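Beta-hydroxyacyl-(Acyl-carrier-protein) dehydratase FabA/FabZ (Xenorhabdus doucetiae, PDB 6QSR) probably acts as a hotdog-fold dehydratase, a lyase that partners a second subunit in the ApeI:P heterocomplex of aryl polyene pigment biosynthesis. Local coordinates at residues His51-Val56 / Val126-Met131; Val39-Val44 / Ile80-Gln85; Gly72-Trp77 / Pro119-Gly124. All blocks are in the same frame, centred on the assembly; numbering follows the deposited sequence.

Contact 1: His51-Val56 / Val126-Met131; sequences HVHCQV and VLDIQM
His53 lies flat against the side chain of Gln130, whose CG sits over one face of the imidazole, offset toward its rim and 3.7 Å from His53 CG. Both side chains run the same way, and the Gln130 amide is only 20° from parallel to the ring. With CG anti to the backbone N (chi1 -178°), the ring turns an edge to Asp128: NE2 donates to OD1 at 2.9 Å, almost in the ring plane but from above the carboxylate plane. Gln55, likewise anti at chi1, brings its NE2 to the syn side of the same Asp128 OD1, at 2.7 Å. Two donors thus hold OD1 in place from two directions, which probably limits rotation of the carboxylate and stabilises its charge. These polar groups share one face of an antiparallel pair in the curled hotdog sheet, where six backbone bonds such as Cys54 N to Ile129 O (2.9 Å) tie strand segments whose N-to-C directions lie 161° apart. The other face is apolar, as suits the side turned to helix 79-97. There Val52 CG1 rests on Met131 CB (3.7 Å), and Val56 CG1 meets Ile129 CD1 at 3.7 Å, while Ile129 and Met131 reach Ala86 of the helix.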
# COMPACT_ATOMS: atom_id res chain seq x y z
N HIS B 51 -13.73 -10.59 10.85
CA HIS B 51 -12.74 -11.33 10.06
C HIS B 51 -13.00 -11.22 8.56
O HIS B 51 -14.16 -11.17 8.11
CB HIS B 51 -12.72 -12.81 10.52
CG HIS B 51 -12.20 -13.77 9.50
ND1 HIS B 51 -10.89 -14.19 9.46
CD2 HIS B 51 -12.83 -14.41 8.48
CE1 HIS B 51 -10.73 -15.04 8.46
NE2 HIS B 51 -11.89 -15.19 7.84
N VAL B 52 -11.92 -11.19 7.77
CA VAL B 52 -12.02 -11.32 6.33
C VAL B 52 -10.86 -12.16 5.79
O VAL B 52 -9.71 -12.02 6.24
CB VAL B 52 -12.12 -9.94 5.61
CG1 VAL B 52 -10.93 -9.04 5.95
CG2 VAL B 52 -12.25 -10.11 4.10
N HIS B 53 -11.19 -13.06 4.86
CA HIS B 53 -10.23 -13.90 4.16
C HIS B 53 -10.43 -13.70 2.66
O HIS B 53 -11.53 -13.95 2.13
CB HIS B 53 -10.45 -15.36 4.53
CG HIS B 53 -9.49 -16.33 3.89
ND1 HIS B 53 -9.56 -17.68 4.12
CD2 HIS B 53 -8.44 -16.15 3.05
CE1 HIS B 53 -8.61 -18.30 3.44
NE2 HIS B 53 -7.91 -17.39 2.79
N CYS B 54 -9.36 -13.25 2.00
CA CYS B 54 -9.32 -13.07 0.55
C CYS B 54 -8.08 -13.76 -0.01
O CYS B 54 -7.12 -14.05 0.72
CB CYS B 54 -9.26 -11.59 0.18
SG CYS B 54 -10.75 -10.66 0.55
N GLN B 55 -8.11 -13.98 -1.31
CA GLN B 55 -7.09 -14.76 -1.98
C GLN B 55 -6.64 -14.10 -3.27
O GLN B 55 -7.41 -13.41 -3.94
CB GLN B 55 -7.63 -16.17 -2.25
CG GLN B 55 -6.56 -17.21 -2.48
CD GLN B 55 -7.11 -18.63 -2.48
OE1 GLN B 55 -7.79 -19.03 -3.42
NE2 GLN B 55 -6.81 -19.39 -1.43
N VAL B 56 -5.37 -14.31 -3.61
CA VAL B 56 -4.82 -13.81 -4.86
C VAL B 56 -3.60 -14.63 -5.24
O VAL B 56 -2.87 -15.10 -4.37
CB VAL B 56 -4.46 -12.31 -4.75
CG1 VAL B 56 -3.31 -12.06 -3.77
CG2 VAL B 56 -4.15 -11.73 -6.12
N VAL B 126 -0.00 -18.92 -4.35
CA VAL B 126 -1.39 -18.62 -3.99
C VAL B 126 -1.36 -18.01 -2.59
O VAL B 126 -0.98 -18.66 -1.63
CB VAL B 126 -2.26 -19.89 -4.04
CG1 VAL B 126 -3.71 -19.58 -3.66
CG2 VAL B 126 -2.20 -20.47 -5.44
N LEU B 127 -1.72 -16.72 -2.51
CA LEU B 127 -1.62 -15.96 -1.26
C LEU B 127 -2.97 -15.84 -0.55
O LEU B 127 -3.96 -15.43 -1.16
CB LEU B 127 -1.04 -14.57 -1.54
CG LEU B 127 0.40 -14.58 -2.10
CD1 LEU B 127 0.89 -13.15 -2.24
CD2 LEU B 127 1.35 -15.38 -1.22
N ASP B 128 -3.01 -16.20 0.72
CA ASP B 128 -4.20 -16.04 1.57
C ASP B 128 -4.01 -14.82 2.45
O ASP B 128 -3.09 -14.78 3.27
CB ASP B 128 -4.45 -17.28 2.43
CG ASP B 128 -4.93 -18.46 1.61
OD1 ASP B 128 -5.95 -18.32 0.90
OD2 ASP B 128 -4.28 -19.52 1.67
N ILE B 129 -4.88 -13.82 2.27
CA ILE B 129 -4.82 -12.60 3.07
C ILE B 129 -5.96 -12.65 4.10
O ILE B 129 -7.14 -12.64 3.75
CB ILE B 129 -4.90 -11.35 2.18
CG1 ILE B 129 -3.73 -11.34 1.17
CG2 ILE B 129 -4.82 -10.08 3.02
CD1 ILE B 129 -4.03 -12.00 -0.15
N GLN B 130 -5.59 -12.73 5.38
CA GLN B 130 -6.56 -12.92 6.48
C GLN B 130 -6.40 -11.78 7.49
O GLN B 130 -5.35 -11.66 8.12
CB GLN B 130 -6.35 -14.28 7.15
CG GLN B 130 -6.87 -15.44 6.30
CD GLN B 130 -6.68 -16.80 6.96
OE1 GLN B 130 -7.50 -17.22 7.79
NE2 GLN B 130 -5.62 -17.50 6.58
N MET B 131 -7.43 -10.94 7.61
CA MET B 131 -7.43 -9.78 8.51
C MET B 131 -8.44 -9.97 9.66
O MET B 131 -9.56 -10.43 9.42
CB MET B 131 -7.74 -8.48 7.75
CG MET B 131 -6.89 -8.23 6.50
SD MET B 131 -5.13 -8.19 6.87
CE MET B 131 -4.96 -6.61 7.71

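Contact 2: Val39-Val44 / Ile80-Gln85; sequences VLLEQV and IEMMAQ
Gln85 reaches out from its helix to take the backbone N-H of Leu40, whose N lies 2.8 Å from Gln85 OE1 on a lone pair in the plane of the amide; the bond is nearly straight at 171°. Leucines flank this polar link. Leu40 CD1 sits 3.6 Å from Gln85 NE2, and Leu41 slides past in the opposite direction, its CD1 packing 3.7 Å from Gln85 CB while its CD2 comes within 4.2 Å of Met82 CB. Met82 CG in turn lies 3.9 Å from Leu40 O, a buried carbonyl with no polar partner in the model. One helical turn before Gln85, Glu81 sets the amide: its OE2 accepts from Gln85 NE2 at 2.9 Å through the anti lone pair, and Met38 O adds a weak bond. Farther out, Leu41 rests on Cys54 and Ile129 of the sheet, and His34, a sodium ligand, touches Gln85. Residues 39-41 pack against the central helix of the hotdog fold, and the chain then enters strand 43-48. An amide suits this buried place because one end accepts and the other donates; with both ends engaged its flip is settled, and its N-H is consistent with a Glu81 carboxylate that is ionised.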
# COMPACT_ATOMS: atom_id res chain seq x y z
N VAL B 39 -7.11 -3.16 -8.36
CA VAL B 39 -7.65 -4.17 -7.46
C VAL B 39 -6.61 -5.27 -7.45
O VAL B 39 -6.34 -5.89 -8.49
CB VAL B 39 -9.00 -4.72 -7.93
CG1 VAL B 39 -9.46 -5.87 -7.04
CG2 VAL B 39 -10.03 -3.61 -7.97
N LEU B 40 -6.03 -5.53 -6.28
CA LEU B 40 -4.93 -6.46 -6.14
C LEU B 40 -5.35 -7.75 -5.41
O LEU B 40 -4.51 -8.44 -4.85
CB LEU B 40 -3.75 -5.77 -5.42
CG LEU B 40 -2.86 -4.91 -6.32
CD1 LEU B 40 -3.48 -3.55 -6.61
CD2 LEU B 40 -1.48 -4.75 -5.72
N LEU B 41 -6.64 -8.08 -5.45
CA LEU B 41 -7.15 -9.36 -4.94
C LEU B 41 -8.01 -9.98 -6.02
O LEU B 41 -8.53 -9.28 -6.89
CB LEU B 41 -7.97 -9.16 -3.66
CG LEU B 41 -7.32 -8.36 -2.52
CD1 LEU B 41 -8.35 -8.01 -1.46
CD2 LEU B 41 -6.16 -9.13 -1.93
N GLU B 42 -8.17 -11.30 -5.95
CA GLU B 42 -8.94 -12.06 -6.95
C GLU B 42 -10.19 -12.76 -6.41
O GLU B 42 -11.14 -12.93 -7.16
CB GLU B 42 -8.01 -13.07 -7.64
CG GLU B 42 -7.01 -12.38 -8.56
CD GLU B 42 -5.94 -13.29 -9.13
OE1 GLU B 42 -5.59 -14.32 -8.52
OE2 GLU B 42 -5.41 -12.94 -10.21
N GLN B 43 -10.20 -13.15 -5.14
CA GLN B 43 -11.28 -13.99 -4.61
C GLN B 43 -11.60 -13.63 -3.14
O GLN B 43 -10.68 -13.55 -2.32
CB GLN B 43 -10.83 -15.44 -4.71
CG GLN B 43 -11.88 -16.49 -4.38
CD GLN B 43 -12.46 -17.18 -5.60
OE1 GLN B 43 -12.75 -16.54 -6.62
NE2 GLN B 43 -12.63 -18.49 -5.51
N VAL B 44 -12.88 -13.42 -2.83
CA VAL B 44 -13.35 -13.37 -1.43
C VAL B 44 -13.60 -14.82 -1.01
O VAL B 44 -14.38 -15.52 -1.64
CB VAL B 44 -14.65 -12.56 -1.24
CG1 VAL B 44 -14.97 -12.38 0.23
CG2 VAL B 44 -14.56 -11.20 -1.89
N ILE B 80 1.21 -4.75 2.26
CA ILE B 80 0.37 -3.73 2.89
C ILE B 80 -0.86 -3.38 2.05
O ILE B 80 -1.94 -3.16 2.61
CB ILE B 80 1.13 -2.45 3.29
CG1 ILE B 80 1.78 -1.75 2.09
CG2 ILE B 80 2.16 -2.78 4.34
CD1 ILE B 80 1.36 -0.31 1.91
N GLU B 81 -0.70 -3.35 0.72
CA GLU B 81 -1.81 -3.04 -0.19
C GLU B 81 -2.80 -4.20 -0.31
O GLU B 81 -4.00 -3.97 -0.40
CB GLU B 81 -1.30 -2.65 -1.58
CG GLU B 81 -2.38 -2.20 -2.57
CD GLU B 81 -3.13 -0.94 -2.14
OE1 GLU B 81 -2.64 -0.21 -1.26
OE2 GLU B 81 -4.22 -0.67 -2.70
N MET B 82 -2.30 -5.43 -0.33
CA MET B 82 -3.19 -6.59 -0.32
C MET B 82 -3.97 -6.65 1.02
O MET B 82 -5.18 -6.87 1.02
CB MET B 82 -2.41 -7.88 -0.59
CG MET B 82 -1.84 -7.97 -2.02
SD MET B 82 -0.98 -9.53 -2.33
CE MET B 82 0.52 -9.23 -1.42
N MET B 83 -3.29 -6.40 2.14
CA MET B 83 -3.96 -6.35 3.45
C MET B 83 -4.96 -5.20 3.57
O MET B 83 -6.06 -5.38 4.11
CB MET B 83 -2.92 -6.28 4.57
CG MET B 83 -2.22 -7.60 4.82
SD MET B 83 -1.01 -7.51 6.15
CE MET B 83 0.44 -7.03 5.25
N ALA B 84 -4.59 -4.04 3.04
CA ALA B 84 -5.46 -2.87 3.02
C ALA B 84 -6.74 -3.15 2.24
O ALA B 84 -7.85 -2.83 2.71
CB ALA B 84 -4.74 -1.67 2.42
N GLN B 85 -6.59 -3.77 1.07
CA GLN B 85 -7.75 -4.09 0.24
C GLN B 85 -8.63 -5.16 0.86
O GLN B 85 -9.84 -5.10 0.70
CB GLN B 85 -7.33 -4.46 -1.18
CG GLN B 85 -6.91 -3.22 -1.96
CD GLN B 85 -6.64 -3.48 -3.43
OE1 GLN B 85 -7.15 -4.44 -4.01
NE2 GLN B 85 -5.83 -2.62 -4.03

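Contact 3: Gly72-Trp77 / Pro119-Gly124; sequences GHLPGW and PAFTQG
Backbone bonds come first. Leu74 and Phe121 each give their N-H to the other's carbonyl O, the mark of a hydrogen-bonded antiparallel pair, with Phe121 N 2.7 Å from Leu74 O and Leu74 N 3.0 Å from Phe121 O. A third bond follows at the end of the ribbon, where Gly76 N reaches Pro119 O at 2.8 Å, the donor standing above the carbonyl plane. Glycine suits this place, since a side chain on Gly76 would collide with Pro119 O, the acceptor of its own N-H. Pro75, which has no N-H to offer, fits the non-hydrogen-bonded position facing Ala120. The side-chain polar contact is looser: His73, with CG anti to its carbonyl carbon (chi1 -49°), turns its ring edge so that ND1 accepts a weak bond from Gln123 N at 3.3 Å while Thr122 CG2 hangs over one ring face. This is consistent with a ring whose ND1 is unprotonated. Apolar packing on the inner side belongs to Leu74 and Phe121, which point the same way, Leu74 CD2 touching Phe121 CD1 at 3.8 Å. Phe67 backs Leu74, and Leu154 and Val155 of strand 152-162 back Phe121, whose CE1 also lies 3.8 Å from Gly76 CA. Away from that pair, Ala120 CB packs 3.7 Å from His73 CB. The whole is a minimal two-stranded antiparallel ribbon of this hotdog domain, whose strand 74-75 leads into helix 79-97, while strand 120-121 follows later in the chain.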
# COMPACT_ATOMS: atom_id res chain seq x y z
N GLY B 72 10.01 -11.56 -12.19
CA GLY B 72 8.67 -12.18 -12.16
C GLY B 72 8.01 -12.31 -10.79
O GLY B 72 6.97 -12.97 -10.68
N HIS B 73 8.59 -11.67 -9.77
CA HIS B 73 8.08 -11.78 -8.39
C HIS B 73 7.43 -10.49 -7.90
O HIS B 73 7.77 -9.41 -8.36
CB HIS B 73 9.22 -12.20 -7.44
CG HIS B 73 10.00 -13.38 -7.93
ND1 HIS B 73 9.39 -14.53 -8.40
CD2 HIS B 73 11.33 -13.58 -8.05
CE1 HIS B 73 10.31 -15.39 -8.78
NE2 HIS B 73 11.50 -14.84 -8.58
N LEU B 74 6.46 -10.64 -6.99
CA LEU B 74 5.78 -9.50 -6.36
C LEU B 74 6.58 -9.06 -5.16
O LEU B 74 6.73 -9.84 -4.22
CB LEU B 74 4.36 -9.89 -5.91
CG LEU B 74 3.55 -8.76 -5.25
CD1 LEU B 74 3.16 -7.70 -6.26
CD2 LEU B 74 2.33 -9.30 -4.49
N PRO B 75 7.07 -7.81 -5.15
CA PRO B 75 7.83 -7.37 -3.98
C PRO B 75 7.03 -7.47 -2.68
O PRO B 75 5.81 -7.27 -2.69
CB PRO B 75 8.16 -5.91 -4.31
CG PRO B 75 8.18 -5.87 -5.79
CD PRO B 75 7.08 -6.79 -6.21
N GLY B 76 7.73 -7.79 -1.59
CA GLY B 76 7.13 -7.99 -0.27
C GLY B 76 6.31 -6.84 0.27
O GLY B 76 5.34 -7.07 0.98
N TRP B 77 6.71 -5.61 -0.05
CA TRP B 77 6.01 -4.42 0.41
C TRP B 77 4.57 -4.26 -0.10
O TRP B 77 3.76 -3.59 0.55
CB TRP B 77 6.82 -3.14 0.14
CG TRP B 77 7.21 -2.86 -1.28
CD1 TRP B 77 6.47 -2.20 -2.22
CD2 TRP B 77 8.47 -3.17 -1.90
NE1 TRP B 77 7.18 -2.11 -3.39
CE2 TRP B 77 8.40 -2.69 -3.22
CE3 TRP B 77 9.63 -3.83 -1.47
CZ2 TRP B 77 9.47 -2.84 -4.13
CZ3 TRP B 77 10.69 -3.97 -2.38
CH2 TRP B 77 10.60 -3.48 -3.69
N PRO B 119 11.69 -11.45 0.76
CA PRO B 119 11.75 -10.14 0.10
C PRO B 119 10.73 -9.96 -1.03
O PRO B 119 10.33 -8.83 -1.32
CB PRO B 119 13.18 -10.08 -0.43
CG PRO B 119 13.65 -11.48 -0.51
CD PRO B 119 12.92 -12.23 0.55
N ALA B 120 10.32 -11.06 -1.65
CA ALA B 120 9.29 -11.04 -2.70
C ALA B 120 8.48 -12.31 -2.68
O ALA B 120 8.93 -13.35 -2.17
CB ALA B 120 9.93 -10.83 -4.07
N PHE B 121 7.26 -12.24 -3.22
CA PHE B 121 6.40 -13.42 -3.36
C PHE B 121 6.62 -14.03 -4.73
O PHE B 121 6.42 -13.36 -5.76
CB PHE B 121 4.93 -13.05 -3.18
CG PHE B 121 4.63 -12.39 -1.86
CD1 PHE B 121 4.47 -11.01 -1.79
CD2 PHE B 121 4.49 -13.14 -0.70
CE1 PHE B 121 4.18 -10.39 -0.57
CE2 PHE B 121 4.20 -12.53 0.53
CZ PHE B 121 4.06 -11.15 0.58
N THR B 122 7.01 -15.30 -4.76
CA THR B 122 7.40 -15.94 -6.00
C THR B 122 6.20 -16.18 -6.91
O THR B 122 5.08 -16.43 -6.45
CB THR B 122 8.17 -17.25 -5.75
OG1 THR B 122 7.40 -18.11 -4.93
CG2 THR B 122 9.50 -16.98 -5.06
N GLN B 123 6.45 -16.05 -8.21
CA GLN B 123 5.52 -16.40 -9.28
C GLN B 123 4.91 -17.78 -9.03
O GLN B 123 5.63 -18.72 -8.72
CB GLN B 123 6.29 -16.44 -10.61
CG GLN B 123 5.41 -16.47 -11.85
CD GLN B 123 5.36 -15.13 -12.54
OE1 GLN B 123 6.28 -14.75 -13.27
NE2 GLN B 123 4.29 -14.38 -12.29
N GLY B 124 3.58 -17.87 -9.15
CA GLY B 124 2.84 -19.11 -8.86
C GLY B 124 2.31 -19.27 -7.44
O GLY B 124 1.52 -20.18 -7.18

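Contacts 1 and 2 adjoin, their centres about 8 Å apart, and meet at a classic beta bulge: Glu42 and Gln43 both face Gln55, with Gln55 N 2.8 Å from Gln43 O. Contact 3 lies more remotely, its centre about 16 Å from that of contact 1 and 15 Å from that of contact 2. Met82 of contact 2 reaches contact 3, its CE 3.6 Å from Leu74 CD2; contact 1 meets contact 3 through Leu127 CD1, 3.8 Å from Phe121 CG. Contact 3 is nested within the loop that contact 1 closes, whereas contact 2 alternates with both. Toward the sodium ion bound by Asp29, Leu32 and His34, contact 2 is nearer than contact 1: the Val39 side chain is about 5 Å away, that of Cys54 about 13 Å.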